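Local structure of effector protein hopAB3 (Pseudomonas syringae pv. maculicola, 3TJY) at residues R9-L14 with I67-A72. The protein is a secreted type III effector recognised by the tomato kinase Pto, triggering host immunity in resistant plants and promoting virulence in susceptible ones. Sequence-based numbering, arbitrary orientation. Where two conformers were deposited one is given.
Sequences RIVQQL and IALREA
While Ile10 and Val11 meet Leu69 on the side of helix 3-16 facing helix 64-77, the guanidinium of Arg9 lies away from this junction, with Gln13 NE2 over one face, 3.4 Å above the plane and shifted toward the rim, and Gln12 CD at its edge. Arg9 NH2 donates to Gln12 OE1 at 2.8 Å, reaching the oxygen from above the carbonyl plane, 80° out of it. The Gln13 amide hydrogen-bonds Gln49 and His50 through NE2 and OE1, tying this flank to helix 41-50.

The contact belongs to the helical bundle of the Pto-binding domain: the axes of segments 9-14 and 67-72, on helices 3-16 and 64-77, approach to 10.2 Å, directed 54° from parallel. Leu69 has CG anti to its own N (chi1 -178°), which brings its methyls to helix 3-16, where its side chain crosses that of Ile10 at about a right angle. Phe28, Phe47 and Phe51 also touch Leu69, so it reaches helices 21-32 and 41-50 and the loop after the latter. Leu69 CD1 rests against two methyls, 3.8 Å from Ile10 CG2 and 3.9 Å from Val11 CG2. One turn on, Ala72 CB meets that same Val11 CG2 at 4.0 Å.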
ATOM      1  N   ARG A   9      -2.777   8.786   4.075  1.00 11.28           N
ATOM      2  CA  ARG A   9      -2.672   9.478   2.793  1.00 13.92           C
ATOM      3  C   ARG A   9      -2.602   8.461   1.640  1.00 12.92           C
ATOM      4  O   ARG A   9      -3.196   8.668   0.580  1.00 10.75           O
ATOM      5  CB  ARG A   9      -1.440  10.394   2.788  1.00 12.56           C
ATOM      6  CG  ARG A   9      -1.097  11.015   1.448  1.00 24.31           C
ATOM      7  CD  ARG A   9      -2.229  11.891   0.934  1.00 35.96           C
ATOM      8  NE  ARG A   9      -1.777  12.834  -0.085  1.00 44.20           N
ATOM      9  CZ  ARG A   9      -2.593  13.490  -0.903  1.00 44.73           C
ATOM     10  NH1 ARG A   9      -2.103  14.335  -1.802  1.00 45.02           N
ATOM     11  NH2 ARG A   9      -3.901  13.293  -0.827  1.00 45.05           N
ATOM     12  N   ILE A  10      -1.886   7.358   1.846  1.00 10.95           N
ATOM     13  CA  ILE A  10      -1.846   6.302   0.831  1.00  9.66           C
ATOM     14  C   ILE A  10      -3.267   5.798   0.571  1.00 11.62           C
ATOM     15  O   ILE A  10      -3.697   5.692  -0.574  1.00 12.39           O
ATOM     16  CB  ILE A  10      -0.910   5.133   1.245  1.00 10.65           C
ATOM     17  CG1 ILE A  10       0.538   5.622   1.337  1.00 12.84           C
ATOM     18  CG2 ILE A  10      -0.964   4.008   0.221  1.00 11.21           C
ATOM     19  CD1 ILE A  10       1.510   4.575   1.994  1.00  9.72           C
ATOM     20  N   VAL A  11      -3.989   5.471   1.636  1.00  9.84           N
ATOM     21  CA  VAL A  11      -5.351   4.988   1.475  1.00 10.51           C
ATOM     22  C   VAL A  11      -6.212   6.035   0.767  1.00 11.86           C
ATOM     23  O   VAL A  11      -6.950   5.704  -0.146  1.00 10.86           O
ATOM     24  CB  VAL A  11      -5.948   4.564   2.822  1.00 10.13           C
ATOM     25  CG1 VAL A  11      -7.454   4.249   2.696  1.00 11.28           C
ATOM     26  CG2 VAL A  11      -5.172   3.359   3.364  1.00 12.00           C
ATOM     27  N   GLN A  12      -6.112   7.293   1.199  1.00 11.29           N
ATOM     28  CA  GLN A  12      -6.831   8.391   0.554  1.00 10.68           C
ATOM     29  C   GLN A  12      -6.548   8.459  -0.939  1.00 10.56           C
ATOM     30  O   GLN A  12      -7.460   8.631  -1.750  1.00 14.74           O
ATOM     31  CB  GLN A  12      -6.395   9.729   1.176  1.00  9.00           C
ATOM     32  CG  GLN A  12      -6.900  10.966   0.443  1.00 13.19           C
ATOM     33  CD  GLN A  12      -6.351  12.258   1.054  1.00 15.03           C
ATOM     34  OE1 GLN A  12      -5.194  12.311   1.485  1.00 15.90           O
ATOM     35  NE2 GLN A  12      -7.181  13.298   1.098  1.00 13.47           N
ATOM     36  N   GLN A  13      -5.264   8.410  -1.285  1.00 10.26           N
ATOM     37  CA  GLN A  13      -4.869   8.493  -2.683  1.00 10.36           C
ATOM     38  C   GLN A  13      -5.338   7.278  -3.488  1.00 11.22           C
ATOM     39  O   GLN A  13      -5.684   7.411  -4.671  1.00 16.03           O
ATOM     40  CB  GLN A  13      -3.366   8.648  -2.789  1.00 10.51           C
ATOM     41  CG  GLN A  13      -2.853  10.005  -2.332  1.00 13.88           C
ATOM     42  CD  GLN A  13      -1.352  10.083  -2.472  1.00 17.30           C
ATOM     43  OE1 GLN A  13      -0.642   9.234  -1.972  1.00 17.94           O
ATOM     44  NE2 GLN A  13      -0.870  11.085  -3.196  1.00 31.23           N
ATOM     45  N   LEU A  14      -5.318   6.095  -2.872  1.00 10.83           N
ATOM     46  CA  LEU A  14      -5.851   4.897  -3.545  1.00  9.75           C
ATOM     47  C   LEU A  14      -7.340   5.048  -3.856  1.00 11.71           C
ATOM     48  O   LEU A  14      -7.785   4.754  -4.968  1.00 15.40           O
ATOM     49  CB  LEU A  14      -5.620   3.645  -2.688  1.00 13.99           C
ATOM     50  CG  LEU A  14      -4.167   3.166  -2.652  1.00 11.56           C
ATOM     51  CD1 LEU A  14      -3.958   2.105  -1.574  1.00 12.21           C
ATOM     52  CD2 LEU A  14      -3.722   2.660  -4.021  1.00 13.76           C
ATOM     53  N   ILE A  67       3.889  -1.434   8.055  1.00 10.28           N
ATOM     54  CA  ILE A  67       3.042  -1.832   9.171  1.00 10.20           C
ATOM     55  C   ILE A  67       1.832  -0.908   9.249  1.00 12.12           C
ATOM     56  O   ILE A  67       0.694  -1.366   9.381  1.00  9.96           O
ATOM     57  CB  ILE A  67       3.819  -1.788  10.507  1.00  9.75           C
ATOM     58  CG1 ILE A  67       4.893  -2.860  10.529  1.00 11.35           C
ATOM     59  CG2 ILE A  67       2.874  -1.951  11.694  1.00 10.08           C
ATOM     60  CD1 ILE A  67       5.885  -2.733  11.688  1.00 15.64           C
ATOM     61  N   ALA A  68       2.074   0.397   9.186  1.00  8.98           N
ATOM     62  CA  ALA A  68       0.972   1.358   9.276  1.00  9.45           C
ATOM     63  C   ALA A  68      -0.010   1.180   8.131  1.00  8.49           C
ATOM     64  O   ALA A  68      -1.210   1.307   8.326  1.00  9.32           O
ATOM     65  CB  ALA A  68       1.504   2.805   9.308  1.00 11.14           C
ATOM     66  N   LEU A  69       0.485   0.884   6.935  1.00  8.51           N
ATOM     67  CA  LEU A  69      -0.423   0.696   5.808  1.00  9.24           C
ATOM     68  C   LEU A  69      -1.251  -0.578   5.950  1.00  8.19           C
ATOM     69  O   LEU A  69      -2.460  -0.592   5.653  1.00 10.37           O
ATOM     70  CB  LEU A  69       0.340   0.710   4.464  1.00  9.73           C
ATOM     71  CG  LEU A  69      -0.582   0.565   3.246  1.00 10.12           C
ATOM     72  CD1 LEU A  69      -1.612   1.695   3.208  1.00 10.43           C
ATOM     73  CD2 LEU A  69       0.244   0.567   1.953  1.00 10.11           C
ATOM     74  N   ARG A  70      -0.631  -1.663   6.397  0.55 10.17           N
ATOM     75  CA  ARG A  70      -1.400  -2.884   6.610  0.55  7.04           C
ATOM     76  C   ARG A  70      -2.505  -2.628   7.641  0.55  8.81           C
ATOM     77  O   ARG A  70      -3.649  -3.086   7.477  0.55  8.30           O
ATOM     78  CB  ARG A  70      -0.494  -4.031   7.056  0.55 12.39           C
ATOM     79  CG  ARG A  70      -1.111  -5.385   6.826  0.55 24.59           C
ATOM     80  CD  ARG A  70      -0.651  -6.371   7.876  0.55 25.40           C
ATOM     81  NE  ARG A  70       0.133  -7.485   7.355  0.55 28.34           N
ATOM     82  CZ  ARG A  70      -0.107  -8.140   6.222  0.55 26.61           C
ATOM     83  NH1 ARG A  70      -1.126  -7.806   5.425  0.55 11.73           N
ATOM     84  NH2 ARG A  70       0.701  -9.138   5.884  0.55 14.35           N
ATOM     85  N   GLU A  71      -2.166  -1.902   8.705  1.00  9.97           N
ATOM     86  CA  GLU A  71      -3.170  -1.570   9.719  1.00  9.59           C
ATOM     87  C   GLU A  71      -4.300  -0.751   9.125  1.00 10.32           C
ATOM     88  O   GLU A  71      -5.478  -1.003   9.408  1.00 10.88           O
ATOM     89  CB  GLU A  71      -2.532  -0.797  10.880  1.00  7.25           C
ATOM     90  CG  GLU A  71      -1.590  -1.664  11.698  1.00  8.41           C
ATOM     91  CD  GLU A  71      -0.781  -0.849  12.697  1.00 11.43           C
ATOM     92  OE1 GLU A  71      -0.903   0.403  12.679  1.00 16.70           O
ATOM     93  OE2 GLU A  71      -0.033  -1.473  13.474  1.00 13.60           O
ATOM     94  N   ALA A  72      -3.939   0.246   8.317  1.00  8.31           N
ATOM     95  CA  ALA A  72      -4.935   1.140   7.735  1.00  8.83           C
ATOM     96  C   ALA A  72      -5.850   0.423   6.745  1.00 12.09           C
ATOM     97  O   ALA A  72      -7.061   0.670   6.718  1.00 10.12           O
ATOM     98  CB  ALA A  72      -4.244   2.322   7.067  1.00 10.54           C
TER